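Local coordinates for protein rhizavidin (Rhizobium etli, PDB 3EW2) that binds biotin in a pocket at one end of an antiparallel beta-barrel of the avidin family and is probably secreted, at residues Gly24-Ile29 against Gln40-Ala45; Ser17-Gln22 against Phe121-Thr126. All blocks are in the same frame, centred on the assembly; numbering follows the deposited sequence.

Rhizavidin folds as an eight-stranded antiparallel barrel, and the two contacts lie side by side in its wall, their centres about 9 Å apart. Along the chain, segment 17-22 comes first, then 24-29 and 40-45, and finally 121-126. Contact 1 is thus local, joining strands 26-31 and 36-42 of one hairpin, whereas contact 2 brings the first strand, 16-21, against the last, 112-124, and so closes the barrel. Strands 16-21 and 26-31 are themselves neighbours, which makes the four segments one continuous patch of sheet. Both contacts reach biotin O3: Ser25 and Tyr41 supply bonds from contact 1, and Asn21 supplies another from contact 2.

Contact 1 of 2, residues Gly24-Ile29 against Gln40-Ala45; sequences GSTMII and QYVNRA. With BTN (biotin), chain I.
Ser25 and Tyr41 converge on one atom of biotin, the ureido oxygen O3, from the pocket end of an antiparallel hairpin. Away from the ligand, strands 26-29 and 40-42 are joined by backbone bonds, with Thr26-Val42 and Ile28-Gln40 as hydrogen-bonded pairs and Met27-Tyr41 as a non-hydrogen-bonded pair between them. From Tyr41 CB, on the same sheet face as Met27, CG swings anti to the backbone N (chi1 -165°), which carries the ring along the hairpin toward the ligand. Tyr41 CD1 rests 3.7 Å from Met27 CB; CE1 comes near both this carbon and the sulfur, an oblique Met-aromatic contact. On the other rim Tyr41 CE2 passes Ser25 CB, and OH donates to biotin O3 over 2.6 Å, with O3 near the ring plane. A rigid phenol suits a place that needs both a greasy flank and a donor at its end. Trp85 stacks on the same ring.

Ser25, short and polar, does double duty: OG donates to biotin O3 at 2.6 Å and accepts from Arg44 N at 2.8 Å, a nearly straight bond (163°). Asn43 OD1 accepts from biotin N2 at 3.1 Å and, from above its carbonyl plane, from Ala45 N; the second bond is an Asx turn that holds the acceptor in place for the first. Farther out, Arg44 runs beside Thr26, with NH2 3.5 Å from Thr26 CG2, while NH1 bonds to Gly24 O. With Asn21 as a third donor, O3 is gripped by three groups, which would be expected to draw negative charge onto it and polarise the ureido group.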
loop_
_atom_site.group_PDB
_atom_site.type_symbol
_atom_site.label_atom_id
_atom_site.label_comp_id
_atom_site.label_asym_id
_atom_site.label_seq_id
_atom_site.Cartn_x
_atom_site.Cartn_y
_atom_site.Cartn_z
ATOM N N GLY B 24 14.470 5.006 11.659
ATOM C CA GLY B 24 14.777 3.884 12.581
ATOM C C GLY B 24 13.781 2.703 12.567
ATOM O O GLY B 24 13.911 1.711 13.339
ATOM N N SER B 25 12.754 2.816 11.714
ATOM C CA SER B 25 11.737 1.749 11.593
ATOM C C SER B 25 12.271 0.564 10.839
ATOM O O SER B 25 13.078 0.712 9.937
ATOM C CB SER B 25 10.531 2.292 10.892
ATOM O OG SER B 25 9.939 3.245 11.754
ATOM N N THR B 26 11.862 -0.630 11.261
ATOM C CA THR B 26 12.275 -1.862 10.582
ATOM C C THR B 26 11.041 -2.652 10.128
ATOM O O THR B 26 9.974 -2.618 10.761
ATOM C CB THR B 26 13.215 -2.761 11.494
ATOM O OG1 THR B 26 13.727 -3.891 10.735
ATOM C CG2 THR B 26 12.460 -3.311 12.671
ATOM N N MET B 27 11.191 -3.361 9.021
ATOM C CA MET B 27 10.212 -4.322 8.630
ATOM C C MET B 27 10.901 -5.626 8.277
ATOM O O MET B 27 12.026 -5.632 7.718
ATOM C CB MET B 27 9.330 -3.798 7.473
ATOM C CG MET B 27 10.017 -3.560 6.094
ATOM S SD MET B 27 8.899 -2.787 4.852
ATOM C CE MET B 27 9.960 -2.793 3.421
ATOM N N ILE B 28 10.237 -6.722 8.636
ATOM C CA ILE B 28 10.597 -8.025 8.179
ATOM C C ILE B 28 9.525 -8.508 7.188
ATOM O O ILE B 28 8.326 -8.544 7.535
ATOM C CB ILE B 28 10.747 -9.033 9.354
ATOM C CG1 ILE B 28 11.653 -8.440 10.444
ATOM C CG2 ILE B 28 11.361 -10.354 8.815
ATOM C CD1 ILE B 28 11.877 -9.407 11.635
ATOM N N ILE B 29 9.966 -8.853 5.979
ATOM C CA ILE B 29 9.098 -9.135 4.864
ATOM C C ILE B 29 9.409 -10.468 4.218
ATOM O O ILE B 29 10.582 -10.857 4.054
ATOM C CB ILE B 29 9.086 -8.025 3.715
ATOM C CG1 ILE B 29 10.328 -8.047 2.843
ATOM C CG2 ILE B 29 8.774 -6.652 4.267
ATOM C CD1 ILE B 29 10.304 -7.085 1.670
ATOM N N GLN B 40 5.966 -7.867 9.080
ATOM C CA GLN B 40 5.797 -7.208 10.367
ATOM C C GLN B 40 6.561 -5.891 10.357
ATOM O O GLN B 40 7.670 -5.823 9.835
ATOM C CB GLN B 40 6.359 -8.098 11.474
ATOM C CG GLN B 40 5.639 -9.422 11.609
ATOM C CD GLN B 40 4.207 -9.262 12.108
ATOM O OE1 GLN B 40 3.891 -8.342 12.863
ATOM N NE2 GLN B 40 3.336 -10.175 11.684
ATOM N N TYR B 41 5.962 -4.854 10.908
ATOM C CA TYR B 41 6.465 -3.519 10.725
ATOM C C TYR B 41 6.618 -2.960 12.133
ATOM O O TYR B 41 5.631 -2.966 12.882
ATOM C CB TYR B 41 5.514 -2.612 9.889
ATOM C CG TYR B 41 6.210 -1.343 9.400
ATOM C CD1 TYR B 41 6.707 -1.247 8.100
ATOM C CD2 TYR B 41 6.442 -0.261 10.276
ATOM C CE1 TYR B 41 7.365 -0.115 7.678
ATOM C CE2 TYR B 41 7.107 0.885 9.856
ATOM C CZ TYR B 41 7.569 0.951 8.563
ATOM O OH TYR B 41 8.248 2.096 8.138
ATOM N N VAL B 42 7.859 -2.597 12.510
ATOM C CA VAL B 42 8.101 -1.947 13.791
ATOM C C VAL B 42 8.428 -0.503 13.509
ATOM O O VAL B 42 9.463 -0.203 12.930
ATOM C CB VAL B 42 9.213 -2.566 14.655
ATOM C CG1 VAL B 42 9.347 -1.716 15.965
ATOM C CG2 VAL B 42 8.870 -3.998 14.997
ATOM N N ASN B 43 7.499 0.364 13.900
ATOM C CA ASN B 43 7.637 1.783 13.703
ATOM C C ASN B 43 8.483 2.332 14.869
ATOM O O ASN B 43 8.232 1.991 16.056
ATOM C CB ASN B 43 6.243 2.445 13.733
ATOM C CG ASN B 43 6.323 3.940 13.968
ATOM O OD1 ASN B 43 7.118 4.617 13.327
ATOM N ND2 ASN B 43 5.484 4.467 14.855
ATOM N N ARG B 44 9.421 3.218 14.533
ATOM C CA ARG B 44 10.225 3.906 15.524
ATOM C C ARG B 44 10.377 5.386 15.194
ATOM O O ARG B 44 11.269 6.032 15.758
ATOM C CB ARG B 44 11.620 3.241 15.662
ATOM C CG ARG B 44 11.535 1.834 16.170
ATOM C CD ARG B 44 12.823 1.336 16.633
ATOM N NE ARG B 44 12.830 -0.115 16.704
ATOM C CZ ARG B 44 13.313 -0.926 15.753
ATOM N NH1 ARG B 44 13.855 -0.455 14.633
ATOM N NH2 ARG B 44 13.277 -2.238 15.941
ATOM N N ALA B 45 9.548 5.916 14.275
ATOM C CA ALA B 45 9.638 7.343 13.879
ATOM C C ALA B 45 9.131 8.280 14.977
ATOM O O ALA B 45 8.151 7.975 15.674
ATOM C CB ALA B 45 8.941 7.590 12.607
HETATM C C11 BTN I . 0.582 6.587 13.728
HETATM O O11 BTN I . 1.366 7.425 14.225
HETATM O O12 BTN I . -0.612 6.907 13.546
HETATM C C10 BTN I . 1.072 5.209 13.354
HETATM C C9 BTN I . 2.584 5.240 13.163
HETATM C C8 BTN I . 2.972 6.187 12.033
HETATM C C7 BTN I . 4.276 5.750 11.378
HETATM C C2 BTN I . 4.553 6.562 10.117
HETATM S S1 BTN I . 3.955 5.748 8.787
HETATM C C6 BTN I . 5.187 6.507 7.701
HETATM C C5 BTN I . 6.427 6.882 8.495
HETATM N N1 BTN I . 7.410 5.820 8.394
HETATM C C3 BTN I . 7.592 5.206 9.555
HETATM O O3 BTN I . 8.475 4.125 9.763
HETATM N N2 BTN I . 6.828 5.750 10.492
HETATM C C4 BTN I . 6.044 6.853 9.970
#

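Contact 2 of 2, residues Ser17-Gln22 against Phe121-Thr126; sequences SSWQNQ and FQYVPT. With BTN (biotin), chain I.
Trp19 lays one face of its indole against Tyr123, whose CB sits over the six-membered ring, 3.9 Å from its centroid, as a CH-pi contact. This is the seam of the avidin-type barrel, where the first strand, 16-21, pairs antiparallel with the last, 112-124. Beyond CB, the tyrosine ring turns its edge toward the same indole face, with centroids 5.4 Å apart and planes at 60°, a tilted edge-to-face pair. With CG anti to the backbone N, the Tyr123 ring leans back past Ser18 O to Ser17 CB. A broad indole suits this place because it can cover a partner's backbone as well as its side chain: Trp19 CE3 also lies 3.4 Å from Tyr123 N. Its one polar atom is satisfied, for NE1 donates to Ser17 OG, tilted out of the ring plane.

The backbone frame is a hydrogen-bonded pair, Gln20 with Gln122, joined by Val124 N bonding to Ser18 O. Beside the Val124 N to Ser18 O bond, a water bridges the two strands, accepting from Ser18 N and donating to Val124 O. On the face away from Trp19, Gln20 NE2 approaches Val124 CG2.

Toward the pocket, Phe121 offers a flat apolar surface to Asn21, whose CB lies over the ring 4.0 Å from its centroid. The amide and ring planes are 42° apart. Asparagine fits here because its two ends do different jobs: OD1 accepts from the backbone N-H of Ser23 and Ser25, which should steady the amide, while ND2, 3.6 Å from Phe121 CZ, points its N-H at biotin O3 across 3.1 Å at 167°.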
loop_
_atom_site.group_PDB
_atom_site.type_symbol
_atom_site.label_atom_id
_atom_site.label_comp_id
_atom_site.label_asym_id
_atom_site.label_seq_id
_atom_site.Cartn_x
_atom_site.Cartn_y
_atom_site.Cartn_z
ATOM N N SER B 17 13.491 -11.273 4.773
ATOM C CA SER B 17 14.529 -10.254 4.662
ATOM C C SER B 17 14.150 -9.015 5.475
ATOM O O SER B 17 12.974 -8.652 5.554
ATOM C CB SER B 17 14.795 -9.890 3.208
ATOM O OG SER B 17 13.740 -9.101 2.674
ATOM N N SER B 18 15.147 -8.379 6.092
ATOM C CA SER B 18 14.902 -7.166 6.897
ATOM C C SER B 18 15.378 -5.867 6.244
ATOM O O SER B 18 16.287 -5.902 5.409
ATOM C CB SER B 18 15.558 -7.322 8.238
ATOM O OG SER B 18 15.203 -8.557 8.755
ATOM N N TRP B 19 14.752 -4.743 6.637
ATOM C CA TRP B 19 14.846 -3.423 5.952
ATOM C C TRP B 19 14.598 -2.336 6.938
ATOM O O TRP B 19 13.552 -2.388 7.582
ATOM C CB TRP B 19 13.758 -3.268 4.876
ATOM C CG TRP B 19 13.803 -4.374 3.891
ATOM C CD1 TRP B 19 13.261 -5.623 4.017
ATOM C CD2 TRP B 19 14.469 -4.337 2.629
ATOM N NE1 TRP B 19 13.566 -6.364 2.885
ATOM C CE2 TRP B 19 14.307 -5.597 2.030
ATOM C CE3 TRP B 19 15.225 -3.371 1.972
ATOM C CZ2 TRP B 19 14.838 -5.907 0.765
ATOM C CZ3 TRP B 19 15.777 -3.682 0.715
ATOM C CH2 TRP B 19 15.575 -4.941 0.138
ATOM N N GLN B 20 15.497 -1.337 7.043
ATOM C CA GLN B 20 15.319 -0.191 8.000
ATOM C C GLN B 20 15.305 1.163 7.315
ATOM O O GLN B 20 16.060 1.421 6.394
ATOM C CB GLN B 20 16.474 -0.090 9.027
ATOM C CG GLN B 20 16.557 -1.122 10.132
ATOM C CD GLN B 20 17.689 -0.766 11.154
ATOM O OE1 GLN B 20 17.402 -0.418 12.308
ATOM N NE2 GLN B 20 18.969 -0.834 10.708
ATOM N N ASN B 21 14.481 2.071 7.806
ATOM C CA ASN B 21 14.485 3.374 7.194
ATOM C C ASN B 21 15.241 4.411 8.073
ATOM O O ASN B 21 15.647 4.117 9.212
ATOM C CB ASN B 21 13.063 3.797 6.773
ATOM C CG ASN B 21 12.156 4.043 7.945
ATOM O OD1 ASN B 21 12.613 4.329 9.063
ATOM N ND2 ASN B 21 10.855 3.915 7.720
ATOM N N GLN B 22 15.412 5.603 7.526
ATOM C CA GLN B 22 16.156 6.695 8.144
ATOM C C GLN B 22 15.519 7.187 9.445
ATOM O O GLN B 22 16.193 7.913 10.213
ATOM C CB GLN B 22 16.308 7.850 7.128
ATOM C CG GLN B 22 15.016 8.637 6.752
ATOM C CD GLN B 22 13.812 7.765 6.279
ATOM O OE1 GLN B 22 13.953 6.916 5.400
ATOM N NE2 GLN B 22 12.617 8.003 6.876
ATOM N N PHE B 121 14.391 2.562 2.695
ATOM C CA PHE B 121 14.624 1.385 3.482
ATOM C C PHE B 121 15.889 0.822 2.913
ATOM O O PHE B 121 16.022 0.760 1.682
ATOM C CB PHE B 121 13.496 0.334 3.317
ATOM C CG PHE B 121 12.216 0.723 3.973
ATOM C CD1 PHE B 121 11.235 1.446 3.259
ATOM C CD2 PHE B 121 11.988 0.394 5.314
ATOM C CE1 PHE B 121 10.045 1.841 3.897
ATOM C CE2 PHE B 121 10.816 0.800 5.957
ATOM C CZ PHE B 121 9.835 1.532 5.255
ATOM N N GLN B 122 16.811 0.450 3.808
ATOM C CA GLN B 122 18.069 -0.178 3.456
ATOM C C GLN B 122 17.916 -1.626 3.822
ATOM O O GLN B 122 17.415 -1.941 4.902
ATOM C CB GLN B 122 19.261 0.363 4.302
ATOM C CG GLN B 122 19.711 1.787 4.055
ATOM C CD GLN B 122 20.061 2.095 2.630
ATOM O OE1 GLN B 122 20.631 1.259 1.897
ATOM N NE2 GLN B 122 19.747 3.317 2.216
ATOM N N TYR B 123 18.352 -2.499 2.924
ATOM C CA TYR B 123 18.500 -3.890 3.263
ATOM C C TYR B 123 19.494 -4.097 4.425
ATOM O O TYR B 123 20.531 -3.447 4.507
ATOM C CB TYR B 123 18.899 -4.678 2.031
ATOM C CG TYR B 123 19.210 -6.103 2.331
ATOM C CD1 TYR B 123 18.218 -6.973 2.792
ATOM C CD2 TYR B 123 20.511 -6.582 2.186
ATOM C CE1 TYR B 123 18.516 -8.290 3.094
ATOM C CE2 TYR B 123 20.827 -7.904 2.488
ATOM C CZ TYR B 123 19.828 -8.749 2.936
ATOM O OH TYR B 123 20.153 -10.043 3.239
ATOM N N VAL B 124 19.134 -4.964 5.348
ATOM C CA VAL B 124 19.967 -5.283 6.459
ATOM C C VAL B 124 20.242 -6.793 6.446
ATOM O O VAL B 124 19.315 -7.591 6.487
ATOM C CB VAL B 124 19.259 -4.901 7.736
ATOM C CG1 VAL B 124 19.819 -5.693 8.891
ATOM C CG2 VAL B 124 19.397 -3.437 7.960
ATOM N N PRO B 125 21.514 -7.202 6.344
ATOM C CA PRO B 125 21.713 -8.661 6.383
ATOM C C PRO B 125 21.499 -9.219 7.785
ATOM O O PRO B 125 21.604 -8.476 8.784
ATOM C CB PRO B 125 23.172 -8.825 5.941
ATOM C CG PRO B 125 23.529 -7.493 5.256
ATOM C CD PRO B 125 22.779 -6.489 6.112
ATOM N N THR B 126 21.184 -10.500 7.878
ATOM C CA THR B 126 21.059 -11.116 9.199
ATOM C C THR B 126 22.401 -11.026 9.937
ATOM O O THR B 126 23.456 -11.256 9.352
ATOM C CB THR B 126 20.554 -12.581 9.106
ATOM O OG1 THR B 126 19.481 -12.656 8.142
ATOM C CG2 THR B 126 20.076 -13.057 10.452
HETATM C C11 BTN I . 0.582 6.587 13.728
HETATM O O11 BTN I . 1.366 7.425 14.225
HETATM O O12 BTN I . -0.612 6.907 13.546
HETATM C C10 BTN I . 1.072 5.209 13.354
HETATM C C9 BTN I . 2.584 5.240 13.163
HETATM C C8 BTN I . 2.972 6.187 12.033
HETATM C C7 BTN I . 4.276 5.750 11.378
HETATM C C2 BTN I . 4.553 6.562 10.117
HETATM S S1 BTN I . 3.955 5.748 8.787
HETATM C C6 BTN I . 5.187 6.507 7.701
HETATM C C5 BTN I . 6.427 6.882 8.495
HETATM N N1 BTN I . 7.410 5.820 8.394
HETATM C C3 BTN I . 7.592 5.206 9.555
HETATM O O3 BTN I . 8.475 4.125 9.763
HETATM N N2 BTN I . 6.828 5.750 10.492
HETATM C C4 BTN I . 6.044 6.853 9.970
HETATM O O HOH W 1 17.568 -9.381 6.613
#